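Local coordinates for glutamine amidotransferase type-2 domain-containing protein (Pseudomonas aeruginosa PAO1, PDB 1TE5) that probably hydrolyses glutamine to supply ammonia, as class-II glutamine amidotransferases of the Ntn-hydrolase clan do, although the acceptor of that ammonia is not established, at residues A[39-44]-A[102-107]; A[218-223]-A[248-253]; A[191-196]-A[209-214]. All coordinates share one frame; numbering follows the deposited sequence.

Contact 1: A[39-44]-A[102-107]; sequences AFYEGR and YWTFAH
Strand 39-42, which carries Ala39 and Tyr41, runs roughly antiparallel to strand 102-107, with Tyr102 and Thr104, at 156° and with the axes 8.8 Å apart at their closest. That spacing is the gap between two facing sheets, consistent with the stacked beta layers of the Ntn-hydrolase sandwich: strand 35-42 belongs to one sheet and strand 101-108 to the other, so side chains have to fill the space between them. Tyr41 does most of that work. Its ring reaches across to the second strand, and its phenol and the Thr104 side chain pass each other heading in opposite directions. The OH ends up 2.7 Å from Thr104 OG1, a hydrogen bond in which either hydroxyl could be the donor. Tyr102 O lies 3.1 Å from the same Tyr41 OH, near the ring plane and at its edge, a second possible acceptor. Thr104 splits its branches between two jobs: OG1 stands anti to the carbonyl carbon (chi1 -67°) and meets the phenol, while CG2 touches Ala39 CB at 3.9 Å. Val46 packs against both Tyr41 and Tyr102, and Ile75 against Thr104. Farther along, where segment 39-44 turns at Gly43, a water joins the two backbones. It donates to Arg44 O at 2.9 Å and accepts from Tyr102 N at 2.7 Å. Arg44 and Tyr102 also pack on Val124 of the second subunit, so this end of the contact reaches the dimer interface. Arg44 O, besides holding the water, sits at the edge of the Tyr102 ring, 3.6 Å from CD1.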
# COMPACT_ATOMS: atom_id res chain seq x y z
N ALA A 39 -0.92 1.40 8.88
CA ALA A 39 0.05 1.94 7.94
C ALA A 39 1.19 2.50 8.77
O ALA A 39 0.97 3.00 9.86
CB ALA A 39 -0.58 3.02 7.10
N PHE A 40 2.41 2.33 8.29
CA PHE A 40 3.57 2.86 8.98
C PHE A 40 4.67 3.18 7.99
O PHE A 40 4.65 2.72 6.85
CB PHE A 40 4.05 1.91 10.10
CG PHE A 40 4.46 0.56 9.62
CD1 PHE A 40 5.80 0.26 9.36
CD2 PHE A 40 3.50 -0.45 9.47
CE1 PHE A 40 6.19 -1.02 8.96
CE2 PHE A 40 3.88 -1.73 9.06
CZ PHE A 40 5.23 -2.02 8.81
N TYR A 41 5.63 4.00 8.41
CA TYR A 41 6.70 4.41 7.52
C TYR A 41 8.07 3.82 7.77
O TYR A 41 8.45 3.53 8.89
CB TYR A 41 6.81 5.93 7.53
CG TYR A 41 5.55 6.60 7.05
CD1 TYR A 41 4.43 6.70 7.88
CD2 TYR A 41 5.47 7.13 5.77
CE1 TYR A 41 3.27 7.31 7.45
CE2 TYR A 41 4.31 7.74 5.32
CZ TYR A 41 3.21 7.83 6.16
OH TYR A 41 2.07 8.43 5.71
N GLU A 42 8.82 3.68 6.68
CA GLU A 42 10.18 3.16 6.69
C GLU A 42 10.99 4.10 5.81
O GLU A 42 11.36 3.82 4.67
CB GLU A 42 10.18 1.78 6.04
CG GLU A 42 11.12 0.77 6.66
CD GLU A 42 10.73 -0.66 6.31
OE1 GLU A 42 9.79 -1.19 6.94
OE2 GLU A 42 11.38 -1.25 5.41
N GLY A 43 11.22 5.29 6.38
CA GLY A 43 11.87 6.35 5.64
C GLY A 43 10.71 7.13 5.02
O GLY A 43 9.79 7.52 5.75
N ARG A 44 10.74 7.36 3.71
CA ARG A 44 9.63 8.05 3.05
C ARG A 44 8.61 7.03 2.56
O ARG A 44 7.48 7.39 2.24
CB ARG A 44 10.11 8.93 1.90
CG ARG A 44 10.75 10.21 2.39
CD ARG A 44 11.39 11.02 1.28
NE ARG A 44 12.44 11.88 1.83
CZ ARG A 44 12.58 13.17 1.57
NH1 ARG A 44 13.57 13.84 2.13
NH2 ARG A 44 11.74 13.79 0.74
N TYR A 102 4.04 10.37 0.79
CA TYR A 102 2.82 9.56 0.87
C TYR A 102 2.01 10.05 2.06
O TYR A 102 2.53 10.15 3.16
CB TYR A 102 3.14 8.07 1.02
CG TYR A 102 3.67 7.40 -0.24
CD1 TYR A 102 4.93 6.81 -0.27
CD2 TYR A 102 2.90 7.36 -1.42
CE1 TYR A 102 5.43 6.21 -1.42
CE2 TYR A 102 3.40 6.76 -2.58
CZ TYR A 102 4.66 6.19 -2.56
OH TYR A 102 5.17 5.63 -3.71
N TRP A 103 0.77 10.44 1.82
CA TRP A 103 -0.07 10.90 2.92
C TRP A 103 -0.93 9.76 3.40
O TRP A 103 -1.47 9.00 2.59
CB TRP A 103 -0.95 12.07 2.48
CG TRP A 103 -0.26 13.39 2.50
CD1 TRP A 103 0.94 13.70 1.92
CD2 TRP A 103 -0.73 14.59 3.12
NE1 TRP A 103 1.24 15.02 2.14
CE2 TRP A 103 0.23 15.59 2.87
CE3 TRP A 103 -1.88 14.92 3.85
CZ2 TRP A 103 0.08 16.90 3.32
CZ3 TRP A 103 -2.03 16.23 4.30
CH2 TRP A 103 -1.05 17.20 4.03
N THR A 104 -1.11 9.66 4.72
CA THR A 104 -1.92 8.60 5.32
C THR A 104 -3.06 9.25 6.12
O THR A 104 -2.85 10.24 6.82
CB THR A 104 -1.04 7.69 6.22
OG1 THR A 104 -0.11 6.95 5.41
CG2 THR A 104 -1.90 6.69 6.96
N PHE A 105 -4.27 8.71 5.98
CA PHE A 105 -5.44 9.26 6.65
C PHE A 105 -6.33 8.21 7.31
O PHE A 105 -6.63 7.16 6.73
CB PHE A 105 -6.24 10.05 5.61
CG PHE A 105 -7.51 10.67 6.11
CD1 PHE A 105 -7.52 11.97 6.60
CD2 PHE A 105 -8.72 10.00 6.01
CE1 PHE A 105 -8.71 12.59 6.97
CE2 PHE A 105 -9.92 10.61 6.38
CZ PHE A 105 -9.91 11.91 6.86
N ALA A 106 -6.75 8.48 8.54
CA ALA A 106 -7.63 7.58 9.27
C ALA A 106 -8.69 8.45 9.94
O ALA A 106 -8.36 9.43 10.60
CB ALA A 106 -6.85 6.78 10.29
N HIS A 107 -9.95 8.09 9.74
CA HIS A 107 -11.07 8.84 10.30
C HIS A 107 -12.07 7.97 11.07
O HIS A 107 -12.46 6.89 10.62
CB HIS A 107 -11.77 9.55 9.14
CG HIS A 107 -13.16 10.01 9.49
ND1 HIS A 107 -14.24 9.84 8.65
CD2 HIS A 107 -13.63 10.64 10.59
CE1 HIS A 107 -15.32 10.34 9.22
NE2 HIS A 107 -14.98 10.83 10.40
O HOH W 1 6.12 9.89 2.46

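Contact 2: A[218-223]-A[248-253]; sequences DDVVTV and GGEVLA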
# COMPACT_ATOMS: atom_id res chain seq x y z
N ASP A 218 17.74 9.06 24.70
CA ASP A 218 17.01 10.24 24.24
C ASP A 218 15.72 9.91 23.52
O ASP A 218 15.18 10.75 22.81
CB ASP A 218 17.90 11.09 23.33
CG ASP A 218 19.27 11.34 23.91
OD1 ASP A 218 20.26 10.83 23.34
OD2 ASP A 218 19.35 12.04 24.94
N ASP A 219 15.21 8.70 23.70
CA ASP A 219 13.97 8.29 23.05
C ASP A 219 12.74 9.05 23.54
O ASP A 219 12.60 9.36 24.73
CB ASP A 219 13.72 6.80 23.25
CG ASP A 219 14.61 5.94 22.39
OD1 ASP A 219 14.25 4.76 22.19
OD2 ASP A 219 15.66 6.42 21.91
N VAL A 220 11.84 9.33 22.62
CA VAL A 220 10.58 9.99 22.93
C VAL A 220 9.58 9.33 21.98
O VAL A 220 9.76 9.37 20.75
CB VAL A 220 10.60 11.53 22.69
CG1 VAL A 220 9.22 12.14 23.00
CG2 VAL A 220 11.66 12.20 23.54
N VAL A 221 8.58 8.65 22.54
CA VAL A 221 7.56 8.00 21.74
C VAL A 221 6.17 8.31 22.27
O VAL A 221 5.90 8.14 23.46
CB VAL A 221 7.82 6.46 21.59
CG1 VAL A 221 9.02 6.02 22.41
CG2 VAL A 221 6.59 5.65 21.96
N THR A 222 5.32 8.80 21.37
CA THR A 222 3.96 9.17 21.70
C THR A 222 2.94 8.27 21.04
O THR A 222 3.04 7.98 19.85
CB THR A 222 3.67 10.60 21.29
OG1 THR A 222 4.45 11.48 22.09
CG2 THR A 222 2.18 10.94 21.45
N VAL A 223 1.98 7.81 21.82
CA VAL A 223 0.92 6.95 21.31
C VAL A 223 -0.37 7.75 21.38
O VAL A 223 -0.60 8.50 22.33
CB VAL A 223 0.78 5.67 22.16
CG1 VAL A 223 -0.28 4.74 21.56
CG2 VAL A 223 2.13 4.96 22.26
N GLY A 248 8.49 13.60 15.78
CA GLY A 248 9.53 13.16 16.69
C GLY A 248 9.02 12.91 18.11
O GLY A 248 9.80 12.95 19.06
N GLY A 249 7.73 12.62 18.23
CA GLY A 249 7.14 12.37 19.53
C GLY A 249 6.90 13.64 20.33
O GLY A 249 6.39 13.59 21.44
N GLU A 250 7.30 14.77 19.77
CA GLU A 250 7.14 16.05 20.45
C GLU A 250 6.01 16.85 19.86
O GLU A 250 5.70 16.72 18.68
CB GLU A 250 8.43 16.87 20.38
CG GLU A 250 9.62 16.29 21.14
CD GLU A 250 9.46 16.35 22.66
OE1 GLU A 250 8.39 16.77 23.15
OE2 GLU A 250 10.42 15.98 23.36
N VAL A 251 5.37 17.66 20.69
CA VAL A 251 4.31 18.53 20.21
C VAL A 251 5.00 19.71 19.51
O VAL A 251 5.91 20.34 20.07
CB VAL A 251 3.39 19.06 21.36
CG1 VAL A 251 2.17 19.77 20.79
CG2 VAL A 251 2.97 17.94 22.28
N LEU A 252 4.63 19.94 18.25
CA LEU A 252 5.16 21.03 17.44
C LEU A 252 4.26 22.25 17.66
O LEU A 252 4.73 23.35 17.93
CB LEU A 252 5.12 20.61 15.97
CG LEU A 252 6.23 21.05 15.03
CD1 LEU A 252 7.54 20.41 15.47
CD2 LEU A 252 5.87 20.65 13.60
N ALA A 253 2.95 22.04 17.54
CA ALA A 253 1.95 23.08 17.73
C ALA A 253 0.62 22.43 18.07
O ALA A 253 0.40 21.25 17.77
CB ALA A 253 1.82 23.92 16.47
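Thr222 holds OG1 anti to its carbonyl carbon (chi1 -67°), which aims the hydroxyl at Gly249, and Glu250 bends at chi2 (-69°), which swings CD back beside Val220. The motif they meet at is a tight two-residue beta-hairpin: Gly248 and Gly249, both with positive phi and angles close to those of a type I' turn, link strands 243-247 and 250-253. The tip of this hairpin presses on strand 220-225 of the other sheet. Thr222 OG1 donates to Gly249 O at 2.9 Å, with an angle of 120° at the carbonyl oxygen and the hydroxyl somewhat out of the carbonyl plane. Thr192 OG1 is a second hydrogen-bond partner of the same hydroxyl, and Ser8 OG takes the N-H of Gly249, so the turn is pinned from two strands of the sheet beneath it. Glycine brings no side chain to position 249, and its CA comes to 4.2 Å from Val220 O. Val220 lines the rest of the interface. Its CG1 leans on Gly249 O at 3.5 Å, and its side chain crosses that of Glu250 at about a right angle. The Glu250 carboxylate makes its salt bridge with Arg194 rather than with anything on strand 220-223, and what it offers Val220 is van der Waals contact: OE2 lies 4.0 Å from both CG1 and CG2.

Contact 3: A[191-196]-A[209-214]; sequences ITRRAP and VDFHAE
Strand 188-194 of the seven-stranded sheet and strand 207-211 of the four-stranded one come together at their C-terminal ends, where both run out into loops and Arg193 spans the gap to Phe211 and His212. The Arg193 chain bends at chi3 (62°), which places NE; the guanidinium plane is 54° from that of the Phe211 ring. NH2 approaches Phe211 CB at 4.0 Å, while NH1 has His212 O in the guanidinium plane but 3.7 Å away, too long for a hydrogen bond. Arg193 finds its stronger company in Phe197, with a cation-pi contact, and makes a weak hydrogen bond to Gly198 O. Farther on, Ala195 CB meets Glu214 CB at 3.9 Å. Glu214 CG sits between its own backbone N and carbonyl carbon (chi1 77°), and the chain then bends at chi2. Its OE2 accepts a hydrogen bond from Phe197 N and lies 3.4 Å from CA of Pro196, the residue that follows a cis peptide bond. Among the neighbouring strands, Arg193 pairs through its backbone with Val221 of strand 220-225, and Phe211 packs on Leu202 of strand 200-203 and Ile15 of strand 12-19.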
# COMPACT_ATOMS: atom_id res chain seq x y z
N ILE A 191 -0.33 9.77 25.04
CA ILE A 191 0.62 9.65 26.13
C ILE A 191 2.05 9.62 25.60
O ILE A 191 2.38 8.78 24.75
CB ILE A 191 0.36 8.41 27.03
CG1 ILE A 191 1.32 8.43 28.22
CG2 ILE A 191 0.52 7.12 26.24
CD1 ILE A 191 1.03 7.38 29.25
N THR A 192 2.87 10.54 26.07
CA THR A 192 4.26 10.62 25.64
C THR A 192 5.13 9.91 26.66
O THR A 192 4.98 10.13 27.86
CB THR A 192 4.73 12.07 25.55
OG1 THR A 192 3.78 12.85 24.81
CG2 THR A 192 6.08 12.15 24.85
N ARG A 193 6.04 9.08 26.18
CA ARG A 193 6.93 8.34 27.05
C ARG A 193 8.35 8.78 26.74
O ARG A 193 8.79 8.73 25.60
CB ARG A 193 6.75 6.84 26.82
CG ARG A 193 5.36 6.34 27.20
CD ARG A 193 5.02 5.00 26.55
NE ARG A 193 5.91 3.92 26.96
CZ ARG A 193 6.65 3.20 26.12
NH1 ARG A 193 7.43 2.23 26.59
NH2 ARG A 193 6.62 3.45 24.81
N ARG A 194 9.07 9.25 27.76
CA ARG A 194 10.44 9.71 27.59
C ARG A 194 11.45 8.78 28.21
O ARG A 194 11.27 8.33 29.33
CB ARG A 194 10.59 11.10 28.19
CG ARG A 194 9.73 12.11 27.49
CD ARG A 194 9.48 13.35 28.31
NE ARG A 194 8.53 14.21 27.61
CZ ARG A 194 8.80 14.84 26.48
NH1 ARG A 194 7.88 15.60 25.90
NH2 ARG A 194 10.01 14.74 25.94
N ALA A 195 12.53 8.50 27.49
CA ALA A 195 13.58 7.62 27.98
C ALA A 195 14.13 8.17 29.29
O ALA A 195 14.29 9.38 29.45
CB ALA A 195 14.69 7.49 26.96
N PRO A 196 14.42 7.28 30.26
CA PRO A 196 14.25 5.83 30.15
C PRO A 196 12.82 5.37 30.44
O PRO A 196 12.11 5.95 31.28
CB PRO A 196 15.21 5.31 31.20
CG PRO A 196 15.01 6.30 32.31
CD PRO A 196 15.00 7.64 31.57
N VAL A 209 -0.87 -4.56 21.65
CA VAL A 209 0.24 -3.93 20.98
C VAL A 209 1.31 -3.67 22.03
O VAL A 209 1.11 -2.89 22.96
CB VAL A 209 -0.17 -2.65 20.22
CG1 VAL A 209 -1.23 -1.87 20.97
CG2 VAL A 209 1.05 -1.79 19.96
N ASP A 210 2.41 -4.39 21.91
CA ASP A 210 3.50 -4.28 22.86
C ASP A 210 4.59 -3.34 22.41
O ASP A 210 4.93 -3.28 21.22
CB ASP A 210 4.13 -5.64 23.14
CG ASP A 210 3.16 -6.61 23.78
OD1 ASP A 210 2.61 -7.46 23.05
OD2 ASP A 210 2.95 -6.51 25.01
N PHE A 211 5.16 -2.64 23.39
CA PHE A 211 6.25 -1.70 23.18
C PHE A 211 7.42 -2.16 24.04
O PHE A 211 7.23 -2.70 25.13
CB PHE A 211 5.81 -0.29 23.58
CG PHE A 211 4.81 0.32 22.63
CD1 PHE A 211 3.45 0.16 22.83
CD2 PHE A 211 5.25 1.06 21.53
CE1 PHE A 211 2.53 0.74 21.95
CE2 PHE A 211 4.33 1.64 20.65
CZ PHE A 211 2.98 1.48 20.86
N HIS A 212 8.63 -1.99 23.52
CA HIS A 212 9.84 -2.41 24.24
C HIS A 212 10.45 -1.27 25.05
O HIS A 212 9.83 -0.23 25.26
CB HIS A 212 10.88 -2.98 23.27
CG HIS A 212 10.39 -4.16 22.48
ND1 HIS A 212 11.05 -4.64 21.37
CD2 HIS A 212 9.30 -4.95 22.64
CE1 HIS A 212 10.39 -5.67 20.88
NE2 HIS A 212 9.32 -5.88 21.63
N ALA A 213 11.65 -1.53 25.57
CA ALA A 213 12.40 -0.55 26.35
C ALA A 213 13.03 0.46 25.39
O ALA A 213 12.93 0.30 24.17
CB ALA A 213 13.48 -1.24 27.17
N GLU A 214 13.70 1.48 25.92
CA GLU A 214 14.32 2.51 25.09
C GLU A 214 15.53 2.05 24.30
O GLU A 214 16.35 1.24 24.77
CB GLU A 214 14.67 3.74 25.92
CG GLU A 214 15.94 3.60 26.79
CD GLU A 214 15.72 2.85 28.09
OE1 GLU A 214 16.72 2.30 28.62
OE2 GLU A 214 14.58 2.83 28.59

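Contacts 1 and 2 are both buried and join the same two sheets, but at different strands, their centres about 17 Å apart. Contact 1 lies nearer the middle of the chain and works with a phenol and a hydroxyl across the sandwich; contact 2 docks a glycine turn through its backbone carbonyl. Contact 3 is a surface contact with looser chemistry: its two segments touch only by packing, and the polar ends of Arg193 and Glu214 find partners in the loop after Pro196. Contacts 2 and 3 share neighbouring strands, 220-225 and 188-194, where Val220 packs on Thr192; the Glu250-Arg194 salt bridge ties the hairpin of the other sheet to the same place.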